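Local structure of LRR receptor-like serine/threonine-protein kinase RGI3 (Arabidopsis thaliana, 5HZ0) at residues G110-L121 with L132-N143. The protein acts as a cell-surface receptor for RGF peptide hormones, which maintain the root stem cell niche, and passes their signal on through heterodimers with SERK co-receptors. The protein carries 5 engineered substitutions. Residues are numbered along the deposited sequence; the frame is centred on the assembly and turned at random.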
# COMPACT_ATOMS: atom_id res chain seq x y z
N GLY A 110 -14.97 9.25 -41.75
CA GLY A 110 -16.13 8.72 -41.07
C GLY A 110 -15.81 7.90 -39.84
O GLY A 110 -16.71 7.29 -39.26
N LEU A 111 -14.54 7.87 -39.45
CA LEU A 111 -14.10 7.09 -38.30
C LEU A 111 -14.82 7.53 -37.03
O LEU A 111 -14.91 8.72 -36.74
CB LEU A 111 -12.58 7.22 -38.13
CG LEU A 111 -11.92 6.23 -37.17
CD1 LEU A 111 -12.22 4.80 -37.61
CD2 LEU A 111 -10.39 6.48 -37.05
N VAL A 112 -15.32 6.55 -36.29
CA VAL A 112 -16.06 6.77 -35.05
C VAL A 112 -15.28 6.21 -33.86
O VAL A 112 -15.05 6.89 -32.86
CB VAL A 112 -17.50 6.19 -35.11
CG1 VAL A 112 -18.20 6.37 -33.77
CG2 VAL A 112 -18.30 6.86 -36.21
N GLU A 113 -14.99 4.92 -33.94
CA GLU A 113 -14.19 4.23 -32.94
C GLU A 113 -12.75 4.06 -33.42
O GLU A 113 -12.52 3.61 -34.55
CB GLU A 113 -14.81 2.86 -32.67
CG GLU A 113 -16.33 2.87 -32.60
CD GLU A 113 -16.86 3.54 -31.34
OE1 GLU A 113 -16.12 3.57 -30.34
OE2 GLU A 113 -17.99 4.06 -31.36
N LEU A 114 -11.78 4.44 -32.59
CA LEU A 114 -10.37 4.16 -32.89
C LEU A 114 -9.69 3.57 -31.65
O LEU A 114 -9.49 4.28 -30.66
CB LEU A 114 -9.64 5.43 -33.32
CG LEU A 114 -8.12 5.36 -33.42
CD1 LEU A 114 -7.72 4.42 -34.55
CD2 LEU A 114 -7.49 6.74 -33.61
N MET A 115 -9.31 2.30 -31.71
CA MET A 115 -8.66 1.65 -30.57
C MET A 115 -7.22 1.26 -30.90
O MET A 115 -6.99 0.27 -31.60
CB MET A 115 -9.43 0.39 -30.18
CG MET A 115 -10.95 0.56 -30.13
SD MET A 115 -11.47 1.43 -28.65
CE MET A 115 -13.25 1.47 -28.87
N LEU A 116 -6.26 2.03 -30.40
CA LEU A 116 -4.83 1.71 -30.52
C LEU A 116 -4.16 1.19 -29.24
O LEU A 116 -2.97 0.90 -29.23
CB LEU A 116 -4.05 2.89 -31.09
CG LEU A 116 -4.72 3.46 -32.35
CD1 LEU A 116 -4.02 4.74 -32.83
CD2 LEU A 116 -4.80 2.41 -33.46
N PHE A 117 -4.93 1.08 -28.16
CA PHE A 117 -4.35 0.88 -26.83
C PHE A 117 -3.60 -0.44 -26.66
O PHE A 117 -3.78 -1.37 -27.45
CB PHE A 117 -5.40 1.08 -25.73
CG PHE A 117 -6.47 0.01 -25.70
CD1 PHE A 117 -6.29 -1.16 -24.97
CD2 PHE A 117 -7.67 0.19 -26.37
CE1 PHE A 117 -7.27 -2.13 -24.93
CE2 PHE A 117 -8.65 -0.79 -26.33
CZ PHE A 117 -8.45 -1.95 -25.60
N ASP A 118 -2.74 -0.51 -25.65
CA ASP A 118 -1.92 -1.71 -25.38
C ASP A 118 -1.06 -2.15 -26.58
O ASP A 118 -1.16 -3.29 -27.05
CB ASP A 118 -2.78 -2.87 -24.85
CG ASP A 118 -3.22 -2.67 -23.41
OD1 ASP A 118 -2.49 -2.01 -22.64
OD2 ASP A 118 -4.30 -3.17 -23.04
N ASN A 119 -0.24 -1.23 -27.07
CA ASN A 119 0.67 -1.55 -28.15
C ASN A 119 2.08 -1.10 -27.82
O ASN A 119 2.39 -0.75 -26.68
CB ASN A 119 0.21 -0.94 -29.47
CG ASN A 119 -0.81 -1.80 -30.16
OD1 ASN A 119 -0.66 -3.01 -30.23
ND2 ASN A 119 -1.87 -1.17 -30.67
N LYS A 120 2.96 -1.18 -28.81
CA LYS A 120 4.30 -0.60 -28.73
C LYS A 120 4.48 0.76 -29.43
O LYS A 120 5.61 1.14 -29.72
CB LYS A 120 5.37 -1.61 -29.13
CG LYS A 120 5.62 -2.64 -28.05
CD LYS A 120 6.39 -3.80 -28.63
CE LYS A 120 7.47 -4.29 -27.68
NZ LYS A 120 8.31 -5.31 -28.37
N LEU A 121 3.38 1.40 -29.81
CA LEU A 121 3.42 2.66 -30.58
C LEU A 121 4.26 3.78 -29.96
O LEU A 121 4.37 3.89 -28.74
CB LEU A 121 2.00 3.19 -30.83
CG LEU A 121 0.99 2.27 -31.50
CD1 LEU A 121 -0.37 2.98 -31.60
CD2 LEU A 121 1.48 1.82 -32.88
N LEU A 132 -11.07 14.45 -37.78
CA LEU A 132 -12.04 13.40 -37.62
C LEU A 132 -13.19 14.03 -36.86
O LEU A 132 -13.12 14.18 -35.65
CB LEU A 132 -11.43 12.27 -36.80
CG LEU A 132 -10.12 11.73 -37.38
CD1 LEU A 132 -9.56 10.61 -36.51
CD2 LEU A 132 -10.33 11.26 -38.80
N LYS A 133 -14.27 14.34 -37.58
CA LYS A 133 -15.38 15.08 -36.99
C LYS A 133 -16.40 14.17 -36.32
O LYS A 133 -17.19 14.60 -35.48
CB LYS A 133 -16.03 15.98 -38.04
CG LYS A 133 -15.13 17.14 -38.47
CD LYS A 133 -15.39 18.39 -37.63
CE LYS A 133 -14.11 19.12 -37.27
NZ LYS A 133 -13.06 19.07 -38.34
N ASN A 134 -16.39 12.90 -36.71
CA ASN A 134 -17.29 11.90 -36.17
C ASN A 134 -16.67 11.05 -35.08
O ASN A 134 -17.32 10.16 -34.54
CB ASN A 134 -17.77 10.98 -37.29
CG ASN A 134 -18.41 11.74 -38.40
OD1 ASN A 134 -17.96 11.68 -39.55
ND2 ASN A 134 -19.46 12.49 -38.09
N LEU A 135 -15.39 11.30 -34.80
CA LEU A 135 -14.68 10.51 -33.81
C LEU A 135 -15.36 10.64 -32.45
O LEU A 135 -15.69 11.73 -32.00
CB LEU A 135 -13.22 10.91 -33.71
CG LEU A 135 -12.34 9.93 -32.92
CD1 LEU A 135 -12.43 8.55 -33.58
CD2 LEU A 135 -10.90 10.44 -32.86
N GLN A 136 -15.59 9.50 -31.82
CA GLN A 136 -16.30 9.41 -30.55
C GLN A 136 -15.38 8.87 -29.46
O GLN A 136 -15.26 9.45 -28.39
CB GLN A 136 -17.58 8.59 -30.69
CG GLN A 136 -18.71 9.34 -31.42
CD GLN A 136 -19.97 8.49 -31.63
OE1 GLN A 136 -20.34 7.68 -30.78
NE2 GLN A 136 -20.64 8.68 -32.76
N VAL A 137 -14.81 7.71 -29.73
CA VAL A 137 -13.86 7.07 -28.83
C VAL A 137 -12.47 7.00 -29.46
O VAL A 137 -12.28 6.42 -30.53
CB VAL A 137 -14.32 5.63 -28.49
CG1 VAL A 137 -13.25 4.91 -27.71
CG2 VAL A 137 -15.64 5.65 -27.70
N LEU A 138 -11.49 7.61 -28.80
CA LEU A 138 -10.09 7.40 -29.13
C LEU A 138 -9.43 6.92 -27.86
O LEU A 138 -9.39 7.64 -26.87
CB LEU A 138 -9.44 8.70 -29.64
CG LEU A 138 -7.93 8.96 -29.41
CD1 LEU A 138 -7.01 7.89 -29.99
CD2 LEU A 138 -7.55 10.31 -29.95
N ARG A 139 -8.93 5.69 -27.88
CA ARG A 139 -8.17 5.18 -26.76
C ARG A 139 -6.86 4.62 -27.27
O ARG A 139 -6.83 3.57 -27.92
CB ARG A 139 -8.95 4.08 -26.06
CG ARG A 139 -10.38 4.46 -25.73
CD ARG A 139 -11.12 3.28 -25.15
NE ARG A 139 -10.40 2.76 -24.00
CZ ARG A 139 -10.56 1.53 -23.52
NH1 ARG A 139 -9.83 1.14 -22.48
NH2 ARG A 139 -11.42 0.70 -24.07
N ALA A 140 -5.79 5.39 -26.99
CA ALA A 140 -4.38 5.08 -27.31
C ALA A 140 -3.46 4.72 -26.14
O ALA A 140 -2.25 4.63 -26.32
CB ALA A 140 -3.78 6.17 -28.16
N GLY A 141 -4.01 4.61 -24.93
CA GLY A 141 -3.21 4.36 -23.74
C GLY A 141 -2.45 3.04 -23.73
O GLY A 141 -2.63 2.19 -24.58
N GLY A 142 -1.57 2.87 -22.75
CA GLY A 142 -0.72 1.69 -22.72
C GLY A 142 0.19 1.57 -23.94
O GLY A 142 0.40 0.46 -24.46
N ASN A 143 0.67 2.72 -24.43
CA ASN A 143 1.84 2.79 -25.30
C ASN A 143 2.88 3.66 -24.59
O ASN A 143 2.71 4.88 -24.51
CB ASN A 143 1.49 3.44 -26.63
CG ASN A 143 0.51 2.62 -27.45
OD1 ASN A 143 0.90 1.64 -28.06
ND2 ASN A 143 -0.76 3.03 -27.47
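Leu114 and Arg139 sit at the heart of a parallel strand ladder in which 113-115 and 137-139, consecutive rungs of the leucine-rich-repeat solenoid in the receptor's probable extracellular domain, run 7° apart. Leu114 N gives its hydrogen to Val137 O at 2.9 Å, and Leu114 O takes one from Arg139 N. Upstream, Val112 O accepts from both Gln136 N and Val137 N; downstream, Asp118 N bonds to Gly141 O.

Apolar contacts fall on two faces. Leu114 and Leu138 point side by side into the core, CD2 to CD1 3.8 Å. On the other face the bent chain of Met115 lays CE on Val137 CG1 at 3.6 Å.

That face also carries the cation-pi pair. The Arg139 guanidinium lies nearly flat over the Phe117 ring, planes 22° apart, but off-centre, with NH2 3.9 Å from CE2. Phe117 chi1 of 68° sets CG between its own backbone N and carbonyl carbon, lifting the ring alongside the arginine.

Buried Asn143 reaches across to 119-121: its OD1 accepts a weak bond from Leu121 N at 3.0 Å and lies against Leu121 CB. A leucine here would probably leave Leu121 N without the side-chain acceptor that reaches it from the next repeat.

Arg139 NE and Asp118 OD1 both bond to the bound peptide, and Phe117 packs on a modified side chain of it, so the stack forms part of the hormone-recognition surface and is likely to steady the arginine for binding.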